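Local structure of serine-pyruvate aminotransferase (AgxT) (Sulfolobus solfataricus, 3ZRP) at residues A[11-23]-A[247-259]. The protein probably transfers the amino group of serine to pyruvate, and perhaps that of alanine to glyoxylate, using pyridoxal 5'-phosphate as cofactor. Residues are numbered along the deposited sequence; the frame is centred on the assembly and turned at random.
Sequences TTIKEDVLVAGLE and HVILQLAEAFRLI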
loop_
_atom_site.group_PDB
_atom_site.type_symbol
_atom_site.label_atom_id
_atom_site.label_comp_id
_atom_site.label_asym_id
_atom_site.label_seq_id
_atom_site.Cartn_x
_atom_site.Cartn_y
_atom_site.Cartn_z
ATOM N N THR A 11 -4.312 -8.471 -15.896
ATOM C CA THR A 11 -2.962 -7.968 -16.128
ATOM C C THR A 11 -2.957 -6.814 -17.150
ATOM O O THR A 11 -2.026 -6.009 -17.166
ATOM C CB THR A 11 -1.975 -9.094 -16.540
ATOM O OG1 THR A 11 -2.359 -9.639 -17.807
ATOM C CG2 THR A 11 -1.941 -10.206 -15.483
ATOM N N THR A 12 -4.007 -6.728 -17.973
ATOM C CA THR A 12 -4.165 -5.628 -18.937
ATOM C C THR A 12 -5.022 -4.491 -18.380
ATOM O O THR A 12 -6.193 -4.677 -18.032
ATOM C CB THR A 12 -4.708 -6.110 -20.307
ATOM O OG1 THR A 12 -3.758 -7.000 -20.902
ATOM C CG2 THR A 12 -4.948 -4.927 -21.257
ATOM N N ILE A 13 -4.398 -3.318 -18.292
ATOM C CA ILE A 13 -5.023 -2.104 -17.786
ATOM C C ILE A 13 -5.160 -1.144 -18.970
ATOM O O ILE A 13 -4.220 -0.988 -19.746
ATOM C CB ILE A 13 -4.155 -1.460 -16.651
ATOM C CG1 ILE A 13 -4.002 -2.437 -15.471
ATOM C CG2 ILE A 13 -4.731 -0.111 -16.202
ATOM C CD1 ILE A 13 -3.077 -1.955 -14.353
ATOM N N LYS A 14 -6.326 -0.517 -19.114
ATOM C CA LYS A 14 -6.509 0.516 -20.128
ATOM C C LYS A 14 -5.358 1.526 -20.117
ATOM O O LYS A 14 -4.885 1.932 -19.045
ATOM C CB LYS A 14 -7.842 1.221 -19.942
ATOM C CG LYS A 14 -8.888 0.762 -20.935
ATOM C CD LYS A 14 -10.120 1.633 -20.858
ATOM C CE LYS A 14 -10.863 1.645 -22.182
ATOM N NZ LYS A 14 -10.913 0.285 -22.784
ATOM N N GLU A 15 -4.898 1.889 -21.314
ATOM C CA GLU A 15 -3.771 2.816 -21.481
ATOM C C GLU A 15 -4.043 4.173 -20.853
ATOM O O GLU A 15 -3.152 4.750 -20.230
ATOM C CB GLU A 15 -3.390 2.973 -22.961
ATOM C CG GLU A 15 -2.120 2.215 -23.377
ATOM C CD GLU A 15 -2.116 0.781 -22.901
ATOM O OE1 GLU A 15 -3.196 0.152 -22.910
ATOM O OE2 GLU A 15 -1.037 0.283 -22.514
ATOM N N ASP A 16 -5.276 4.670 -21.006
ATOM C CA ASP A 16 -5.691 5.942 -20.411
ATOM C C ASP A 16 -5.459 5.937 -18.901
ATOM O O ASP A 16 -5.118 6.965 -18.314
ATOM C CB ASP A 16 -7.181 6.211 -20.651
ATOM C CG ASP A 16 -7.522 6.381 -22.111
ATOM O OD1 ASP A 16 -7.297 7.483 -22.652
ATOM O OD2 ASP A 16 -8.029 5.408 -22.704
ATOM N N VAL A 17 -5.677 4.774 -18.280
ATOM C CA VAL A 17 -5.573 4.645 -16.826
ATOM C C VAL A 17 -4.110 4.715 -16.429
ATOM O O VAL A 17 -3.752 5.523 -15.568
ATOM C CB VAL A 17 -6.260 3.354 -16.279
ATOM C CG1 VAL A 17 -6.095 3.239 -14.758
ATOM C CG2 VAL A 17 -7.741 3.334 -16.644
ATOM N N LEU A 18 -3.265 3.907 -17.072
ATOM C CA LEU A 18 -1.825 3.898 -16.749
ATOM C C LEU A 18 -1.153 5.246 -16.981
ATOM O O LEU A 18 -0.316 5.670 -16.177
ATOM C CB LEU A 18 -1.083 2.828 -17.541
ATOM C CG LEU A 18 -1.342 1.370 -17.194
ATOM C CD1 LEU A 18 -0.695 0.526 -18.278
ATOM C CD2 LEU A 18 -0.815 1.016 -15.794
ATOM N N VAL A 19 -1.523 5.904 -18.083
ATOM C CA VAL A 19 -0.939 7.185 -18.472
ATOM C C VAL A 19 -1.262 8.268 -17.448
ATOM O O VAL A 19 -0.433 9.153 -17.199
ATOM C CB VAL A 19 -1.387 7.622 -19.911
ATOM C CG1 VAL A 19 -1.102 9.097 -20.146
ATOM C CG2 VAL A 19 -0.661 6.801 -20.962
ATOM N N ALA A 20 -2.454 8.187 -16.851
ATOM C CA ALA A 20 -2.870 9.105 -15.777
ATOM C C ALA A 20 -1.860 9.159 -14.622
ATOM O O ALA A 20 -1.763 10.165 -13.914
ATOM C CB ALA A 20 -4.259 8.728 -15.256
ATOM N N GLY A 21 -1.107 8.074 -14.447
ATOM C CA GLY A 21 -0.083 8.005 -13.399
ATOM C C GLY A 21 1.252 8.634 -13.767
ATOM O O GLY A 21 2.206 8.570 -12.986
ATOM N N LEU A 22 1.336 9.236 -14.954
ATOM C CA LEU A 22 2.583 9.896 -15.372
ATOM C C LEU A 22 2.706 11.345 -14.897
ATOM O O LEU A 22 3.765 11.950 -15.057
ATOM C CB LEU A 22 2.788 9.823 -16.889
ATOM C CG LEU A 22 3.163 8.509 -17.563
ATOM C CD1 LEU A 22 3.434 8.774 -19.041
ATOM C CD2 LEU A 22 4.370 7.834 -16.915
ATOM N N GLU A 23 1.634 11.884 -14.316
ATOM C CA GLU A 23 1.634 13.246 -13.775
ATOM C C GLU A 23 2.774 13.452 -12.774
ATOM O O GLU A 23 2.851 12.764 -11.753
ATOM C CB GLU A 23 0.287 13.582 -13.119
ATOM C CG GLU A 23 -0.660 14.451 -13.960
ATOM C CD GLU A 23 -1.653 15.228 -13.105
ATOM O OE1 GLU A 23 -2.433 14.591 -12.365
ATOM O OE2 GLU A 23 -1.654 16.478 -13.167
ATOM N N HIS A 247 0.284 8.268 -7.017
ATOM C CA HIS A 247 0.087 8.019 -8.448
ATOM C C HIS A 247 -0.930 6.908 -8.732
ATOM O O HIS A 247 -1.604 6.917 -9.771
ATOM C CB HIS A 247 1.428 7.819 -9.146
ATOM C CG HIS A 247 2.295 9.050 -9.135
ATOM N ND1 HIS A 247 3.061 9.419 -8.045
ATOM C CD2 HIS A 247 2.488 10.013 -10.071
ATOM C CE1 HIS A 247 3.690 10.553 -8.316
ATOM N NE2 HIS A 247 3.355 10.935 -9.537
ATOM N N VAL A 248 -1.046 5.954 -7.812
ATOM C CA VAL A 248 -2.041 4.881 -7.934
ATOM C C VAL A 248 -3.445 5.495 -7.816
ATOM O O VAL A 248 -4.378 5.055 -8.473
ATOM C CB VAL A 248 -1.818 3.795 -6.852
ATOM C CG1 VAL A 248 -2.884 2.709 -6.912
ATOM C CG2 VAL A 248 -0.462 3.163 -7.062
ATOM N N ILE A 249 -3.571 6.492 -6.959
ATOM C CA ILE A 249 -4.860 7.186 -6.756
ATOM C C ILE A 249 -5.231 8.058 -7.983
ATOM O O ILE A 249 -6.420 8.199 -8.326
ATOM C CB ILE A 249 -4.848 8.016 -5.465
ATOM C CG1 ILE A 249 -4.912 7.077 -4.239
ATOM C CG2 ILE A 249 -6.072 8.961 -5.395
ATOM C CD1 ILE A 249 -4.576 7.720 -2.901
ATOM N N LEU A 250 -4.227 8.651 -8.627
ATOM C CA LEU A 250 -4.448 9.380 -9.896
ATOM C C LEU A 250 -5.000 8.421 -10.961
ATOM O O LEU A 250 -5.964 8.746 -11.676
ATOM C CB LEU A 250 -3.131 10.001 -10.401
ATOM C CG LEU A 250 -2.445 11.092 -9.548
ATOM C CD1 LEU A 250 -1.140 11.573 -10.211
ATOM C CD2 LEU A 250 -3.384 12.234 -9.297
ATOM N N GLN A 251 -4.369 7.244 -11.070
ATOM C CA GLN A 251 -4.837 6.207 -11.991
ATOM C C GLN A 251 -6.280 5.788 -11.658
ATOM O O GLN A 251 -7.123 5.667 -12.561
ATOM C CB GLN A 251 -3.870 5.004 -12.006
ATOM C CG GLN A 251 -2.507 5.358 -12.610
ATOM C CD GLN A 251 -1.396 4.345 -12.327
ATOM O OE1 GLN A 251 -1.202 3.915 -11.195
ATOM N NE2 GLN A 251 -0.637 3.997 -13.357
ATOM N N LEU A 252 -6.562 5.584 -10.369
ATOM C CA LEU A 252 -7.913 5.228 -9.901
ATOM C C LEU A 252 -8.977 6.274 -10.319
ATOM O O LEU A 252 -10.086 5.904 -10.712
ATOM C CB LEU A 252 -7.961 4.982 -8.363
ATOM C CG LEU A 252 -9.339 4.562 -7.786
ATOM C CD1 LEU A 252 -9.841 3.210 -8.371
ATOM C CD2 LEU A 252 -9.363 4.508 -6.249
ATOM N N ALA A 253 -8.652 7.562 -10.224
ATOM C CA ALA A 253 -9.644 8.611 -10.581
ATOM C C ALA A 253 -10.029 8.544 -12.070
ATOM O O ALA A 253 -11.203 8.764 -12.456
ATOM C CB ALA A 253 -9.110 9.999 -10.222
ATOM N N GLU A 254 -9.032 8.231 -12.888
ATOM C CA GLU A 254 -9.213 8.046 -14.309
ATOM C C GLU A 254 -10.020 6.779 -14.603
ATOM O O GLU A 254 -10.870 6.794 -15.488
ATOM C CB GLU A 254 -7.854 8.002 -15.017
ATOM C CG GLU A 254 -7.909 7.821 -16.554
ATOM C CD GLU A 254 -8.614 8.977 -17.312
ATOM O OE1 GLU A 254 -8.969 10.013 -16.703
ATOM O OE2 GLU A 254 -8.804 8.835 -18.538
ATOM N N ALA A 255 -9.749 5.675 -13.891
ATOM C CA ALA A 255 -10.615 4.491 -14.026
ATOM C C ALA A 255 -12.068 4.863 -13.719
ATOM O O ALA A 255 -12.985 4.502 -14.475
ATOM C CB ALA A 255 -10.142 3.339 -13.128
ATOM N N PHE A 256 -12.294 5.591 -12.629
ATOM C CA PHE A 256 -13.665 5.972 -12.298
ATOM C C PHE A 256 -14.308 6.891 -13.358
ATOM O O PHE A 256 -15.534 6.814 -13.581
ATOM C CB PHE A 256 -13.749 6.625 -10.913
ATOM C CG PHE A 256 -13.863 5.643 -9.771
ATOM C CD1 PHE A 256 -14.890 4.691 -9.742
ATOM C CD2 PHE A 256 -12.959 5.690 -8.704
ATOM C CE1 PHE A 256 -14.999 3.788 -8.677
ATOM C CE2 PHE A 256 -13.069 4.797 -7.633
ATOM C CZ PHE A 256 -14.085 3.843 -7.622
ATOM N N ARG A 257 -13.504 7.752 -13.991
ATOM C CA ARG A 257 -14.019 8.628 -15.073
ATOM C C ARG A 257 -14.537 7.758 -16.217
ATOM O O ARG A 257 -15.651 7.946 -16.684
ATOM C CB ARG A 257 -12.970 9.641 -15.559
ATOM C CG ARG A 257 -13.555 10.832 -16.388
ATOM C CD ARG A 257 -12.441 11.707 -17.034
ATOM N NE ARG A 257 -11.577 10.923 -17.926
ATOM C CZ ARG A 257 -11.880 10.589 -19.184
ATOM N NH1 ARG A 257 -13.036 10.974 -19.733
ATOM N NH2 ARG A 257 -11.024 9.871 -19.904
ATOM N N LEU A 258 -13.735 6.770 -16.622
ATOM C CA LEU A 258 -14.127 5.823 -17.668
ATOM C C LEU A 258 -15.359 4.968 -17.307
ATOM O O LEU A 258 -16.199 4.721 -18.169
ATOM C CB LEU A 258 -12.940 4.956 -18.056
ATOM C CG LEU A 258 -11.768 5.766 -18.646
ATOM C CD1 LEU A 258 -10.551 4.880 -18.891
ATOM C CD2 LEU A 258 -12.201 6.516 -19.930
ATOM N N ILE A 259 -15.478 4.566 -16.040
ATOM C CA ILE A 259 -16.629 3.785 -15.554
ATOM C C ILE A 259 -17.908 4.619 -15.619
ATOM O O ILE A 259 -18.945 4.128 -16.093
ATOM C CB ILE A 259 -16.382 3.216 -14.115
ATOM C CG1 ILE A 259 -15.280 2.145 -14.152
ATOM C CG2 ILE A 259 -17.659 2.648 -13.518
ATOM C CD1 ILE A 259 -14.815 1.642 -12.765
#
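Gln251 lies between Val17 and Gly21, its CG only 3.2 Å from Val17 O, and carries the tight part of this contact. From the end of its extended chain NE2 gives Leu18 O a hydrogen bond of 3.3 Å, the donor lying 17° from the carbonyl plane; that oxygen also accepts from Gly21 N. CG1 of Val17, anti to the backbone N (chi1 179°), reaches Gln251 O, while its CG2 meets Leu258 CD1 at 3.9 Å. In the type I turn from Ala20 to Glu23, Glu23 O lies at the edge of the His247 ring and takes a weak hydrogen bond from NE2 at 2.9 Å.

The solvent side is looser. Ala20 CB rests on Glu254 CB at 3.7 Å, but the Glu254 carboxylate bends off to Arg257, which grips it side-on through NE and NH2. Cutting Glu254 back to alanine is likely to leave Arg257 without its carboxylate mate and Asp16 O without the CG that covers it. Asp16 borders Glu254, while Glu23 packs on Leu250 further along; both are calcium ligands in a crystal structure of this protein, although no calcium is bound to this chain.

Roughly antiparallel (148°), the short N-terminal helix 15-20 packs on 247-259, part of helix 246-262, whose other sides meet strand 197-202 and helix 31-48, within a class-V, fold-type I aminotransferase dimer.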